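Side-chain contact in D-mandelate dehydrogenase (Rhodotorula graminis, PDB 2W2K), which probably interconverts 2-oxoacids and D-2-hydroxyacids such as D-mandelate, using a nicotinamide cofactor: residues L190-V195 with E201-L206. Residues are numbered along the deposited sequence; the frame is centred on the assembly and turned at random.
Sequences LVYYDV and ETEKAL
Y192 and E203 meet through a single short hydrogen bond between the second strand of the Rossmann-type NAD-binding domain and the helix that follows it in the β-α-β unit made of strand 189-193, helix 200-206 and strand 209-210. The phenol OH of Y192 donates to E203 OE1 over 2.6 Å. OE1 lies in the plane of the ring, at its hydroxyl edge, and receives the proton on its anti lone pair, the one turned away from the other carboxylate oxygen. Ring and carboxylate planes stand 76° apart, so the carboxylate does not lie flat on the phenol. On the strand, Y192 CG sits between the backbone N and the carbonyl carbon (chi1 79°), and the ring rises from there toward the helix. The first bond of the E203 side chain points neither at the strand nor away from it, but the chain then runs extended beyond CG and carries OE1 to the hydroxyl. The backbone N of A198, in the connecting loop, also hydrogen-bonds to Y192 OH; this buried oxygen is thus gripped from both the helix and the loop leading into it.

Nearer the start of the strand the contact turns apolar. L190 CD2 packs against L206 at two points, 3.8 Å from CD1 and 3.9 Å from CB, while A179 of helix 173-185 touches both leucines and joins them in one hydrophobic cluster. Beyond the other end of the strand lies D194, an NAD(+)-binding residue; its OD2 accepts from the backbone N of L171, and its OD1 from V195 N, which approaches 36° out of the carboxylate plane. At the C-terminal end of the helix segment, a water bridges the two backbones, accepting from L190 N at 3.0 Å and donating to L206 O at 2.9 Å.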
ATOM      1  N   LEU B 190       1.596  18.579   0.234  1.00 10.32           N
ATOM      2  CA  LEU B 190       3.065  18.430   0.113  1.00 10.66           C
ATOM      3  C   LEU B 190       3.859  19.649   0.628  1.00 10.78           C
ATOM      4  O   LEU B 190       3.603  20.776   0.199  1.00 10.83           O
ATOM      5  CB  LEU B 190       3.487  18.134  -1.351  1.00 10.39           C
ATOM      6  CG  LEU B 190       4.999  17.892  -1.613  1.00 12.65           C
ATOM      7  CD1 LEU B 190       5.516  16.596  -0.961  1.00 19.91           C
ATOM      8  CD2 LEU B 190       5.302  17.889  -3.119  1.00 15.25           C
ATOM      9  N   VAL B 191       4.799  19.395   1.543  1.00  8.87           N
ATOM     10  CA  VAL B 191       5.861  20.378   1.934  1.00 10.37           C
ATOM     11  C   VAL B 191       7.212  19.707   1.668  1.00  8.52           C
ATOM     12  O   VAL B 191       7.340  18.479   1.875  1.00  6.32           O
ATOM     13  CB  VAL B 191       5.726  20.824   3.414  1.00 11.88           C
ATOM     14  CG1 VAL B 191       6.812  21.855   3.799  1.00 13.89           C
ATOM     15  CG2 VAL B 191       4.329  21.442   3.650  1.00 10.65           C
ATOM     16  N   TYR B 192       8.200  20.463   1.172  1.00  6.76           N
ATOM     17  CA  TYR B 192       9.521  19.852   0.850  1.00  7.79           C
ATOM     18  C   TYR B 192      10.772  20.654   1.213  1.00 10.55           C
ATOM     19  O   TYR B 192      10.743  21.895   1.245  1.00  9.85           O
ATOM     20  CB  TYR B 192       9.600  19.436  -0.640  1.00  8.97           C
ATOM     21  CG  TYR B 192       9.892  20.568  -1.650  1.00  7.68           C
ATOM     22  CD1 TYR B 192      11.182  20.730  -2.192  1.00 11.31           C
ATOM     23  CD2 TYR B 192       8.880  21.431  -2.095  1.00 11.08           C
ATOM     24  CE1 TYR B 192      11.472  21.740  -3.125  1.00 10.32           C
ATOM     25  CE2 TYR B 192       9.168  22.476  -3.031  1.00 12.52           C
ATOM     26  CZ  TYR B 192      10.467  22.610  -3.543  1.00 15.66           C
ATOM     27  OH  TYR B 192      10.787  23.600  -4.476  1.00 12.96           O
ATOM     28  N   TYR B 193      11.858  19.917   1.463  1.00  7.61           N
ATOM     29  CA  TYR B 193      13.229  20.466   1.487  1.00 10.25           C
ATOM     30  C   TYR B 193      14.051  19.832   0.345  1.00 11.19           C
ATOM     31  O   TYR B 193      14.034  18.599   0.173  1.00  8.52           O
ATOM     32  CB  TYR B 193      13.943  20.250   2.850  1.00 10.47           C
ATOM     33  CG  TYR B 193      15.428  20.564   2.730  1.00  9.21           C
ATOM     34  CD1 TYR B 193      15.905  21.846   2.947  1.00 10.07           C
ATOM     35  CD2 TYR B 193      16.323  19.595   2.276  1.00 16.93           C
ATOM     36  CE1 TYR B 193      17.263  22.166   2.737  1.00 16.56           C
ATOM     37  CE2 TYR B 193      17.672  19.894   2.072  1.00 19.12           C
ATOM     38  CZ  TYR B 193      18.139  21.169   2.314  1.00 15.87           C
ATOM     39  OH  TYR B 193      19.482  21.451   2.086  1.00 17.46           O
ATOM     40  N   ASP B 194      14.754  20.672  -0.435  1.00 10.81           N
ATOM     41  CA  ASP B 194      15.819  20.180  -1.342  1.00 13.97           C
ATOM     42  C   ASP B 194      16.905  21.218  -1.591  1.00 16.10           C
ATOM     43  O   ASP B 194      16.690  22.427  -1.412  1.00 15.80           O
ATOM     44  CB  ASP B 194      15.275  19.684  -2.683  1.00 14.79           C
ATOM     45  CG  ASP B 194      16.095  18.482  -3.237  1.00 23.10           C
ATOM     46  OD1 ASP B 194      17.153  18.105  -2.647  1.00 24.47           O
ATOM     47  OD2 ASP B 194      15.653  17.882  -4.228  1.00 13.85           O
ATOM     48  N   VAL B 195      18.073  20.741  -2.013  1.00 18.77           N
ATOM     49  CA  VAL B 195      19.205  21.627  -2.309  1.00 18.36           C
ATOM     50  C   VAL B 195      18.909  22.603  -3.475  1.00 20.07           C
ATOM     51  O   VAL B 195      19.509  23.671  -3.557  1.00 23.76           O
ATOM     52  CB  VAL B 195      20.508  20.811  -2.544  1.00 17.32           C
ATOM     53  CG1 VAL B 195      20.888  20.063  -1.283  1.00 13.16           C
ATOM     54  CG2 VAL B 195      20.343  19.823  -3.702  1.00 18.87           C
ATOM     55  N   GLU B 201       6.794  24.004 -12.917  1.00 34.36           N
ATOM     56  CA  GLU B 201       5.734  23.063 -13.293  1.00 35.59           C
ATOM     57  C   GLU B 201       5.524  21.936 -12.278  1.00 33.73           C
ATOM     58  O   GLU B 201       4.381  21.500 -12.073  1.00 33.19           O
ATOM     59  CB  GLU B 201       5.989  22.492 -14.696  1.00 37.08           C
ATOM     60  CG  GLU B 201       5.879  23.544 -15.810  1.00 44.21           C
ATOM     61  CD  GLU B 201       4.533  24.266 -15.804  1.00 44.74           C
ATOM     62  OE1 GLU B 201       3.484  23.581 -15.785  1.00 51.23           O
ATOM     63  OE2 GLU B 201       4.526  25.515 -15.807  1.00 42.88           O
ATOM     64  N   THR B 202       6.612  21.449 -11.672  1.00 27.23           N
ATOM     65  CA  THR B 202       6.498  20.486 -10.562  1.00 26.98           C
ATOM     66  C   THR B 202       5.738  21.143  -9.402  1.00 25.23           C
ATOM     67  O   THR B 202       4.809  20.547  -8.848  1.00 23.89           O
ATOM     68  CB  THR B 202       7.888  19.932 -10.087  1.00 28.75           C
ATOM     69  OG1 THR B 202       8.438  19.059 -11.089  1.00 32.15           O
ATOM     70  CG2 THR B 202       7.765  19.148  -8.787  1.00 26.78           C
ATOM     71  N   GLU B 203       6.121  22.376  -9.052  1.00 21.74           N
ATOM     72  CA  GLU B 203       5.489  23.075  -7.929  1.00 22.77           C
ATOM     73  C   GLU B 203       3.993  23.284  -8.139  1.00 22.35           C
ATOM     74  O   GLU B 203       3.201  23.006  -7.234  1.00 20.02           O
ATOM     75  CB  GLU B 203       6.216  24.389  -7.570  1.00 24.03           C
ATOM     76  CG  GLU B 203       7.467  24.149  -6.706  1.00 24.01           C
ATOM     77  CD  GLU B 203       7.904  25.372  -5.883  1.00 29.58           C
ATOM     78  OE1 GLU B 203       8.902  25.265  -5.127  1.00 23.56           O
ATOM     79  OE2 GLU B 203       7.248  26.436  -5.987  1.00 39.63           O
ATOM     80  N   LYS B 204       3.600  23.701  -9.345  1.00 19.53           N
ATOM     81  CA  LYS B 204       2.185  23.944  -9.646  1.00 20.65           C
ATOM     82  C   LYS B 204       1.358  22.645  -9.642  1.00 19.07           C
ATOM     83  O   LYS B 204       0.260  22.617  -9.102  1.00 21.51           O
ATOM     84  CB  LYS B 204       2.022  24.688 -10.984  1.00 22.51           C
ATOM     85  N   ALA B 205       1.907  21.584 -10.227  1.00 20.94           N
ATOM     86  CA  ALA B 205       1.228  20.289 -10.328  1.00 22.50           C
ATOM     87  C   ALA B 205       0.970  19.631  -8.960  1.00 21.47           C
ATOM     88  O   ALA B 205      -0.083  19.016  -8.752  1.00 19.61           O
ATOM     89  CB  ALA B 205       2.022  19.353 -11.223  1.00 22.85           C
ATOM     90  N   LEU B 206       1.921  19.784  -8.037  1.00 20.22           N
ATOM     91  CA  LEU B 206       1.865  19.087  -6.738  1.00 19.53           C
ATOM     92  C   LEU B 206       1.339  19.956  -5.603  1.00 21.05           C
ATOM     93  O   LEU B 206       1.090  19.460  -4.507  1.00 21.56           O
ATOM     94  CB  LEU B 206       3.251  18.517  -6.368  1.00 18.09           C
ATOM     95  CG  LEU B 206       3.911  17.466  -7.288  1.00 22.97           C
ATOM     96  CD1 LEU B 206       5.345  17.120  -6.817  1.00 23.90           C
ATOM     97  CD2 LEU B 206       3.058  16.189  -7.392  1.00 29.45           C
TER
HETATM   98  O   HOH W   1       0.006  19.897  -1.886  1.00 18.54           O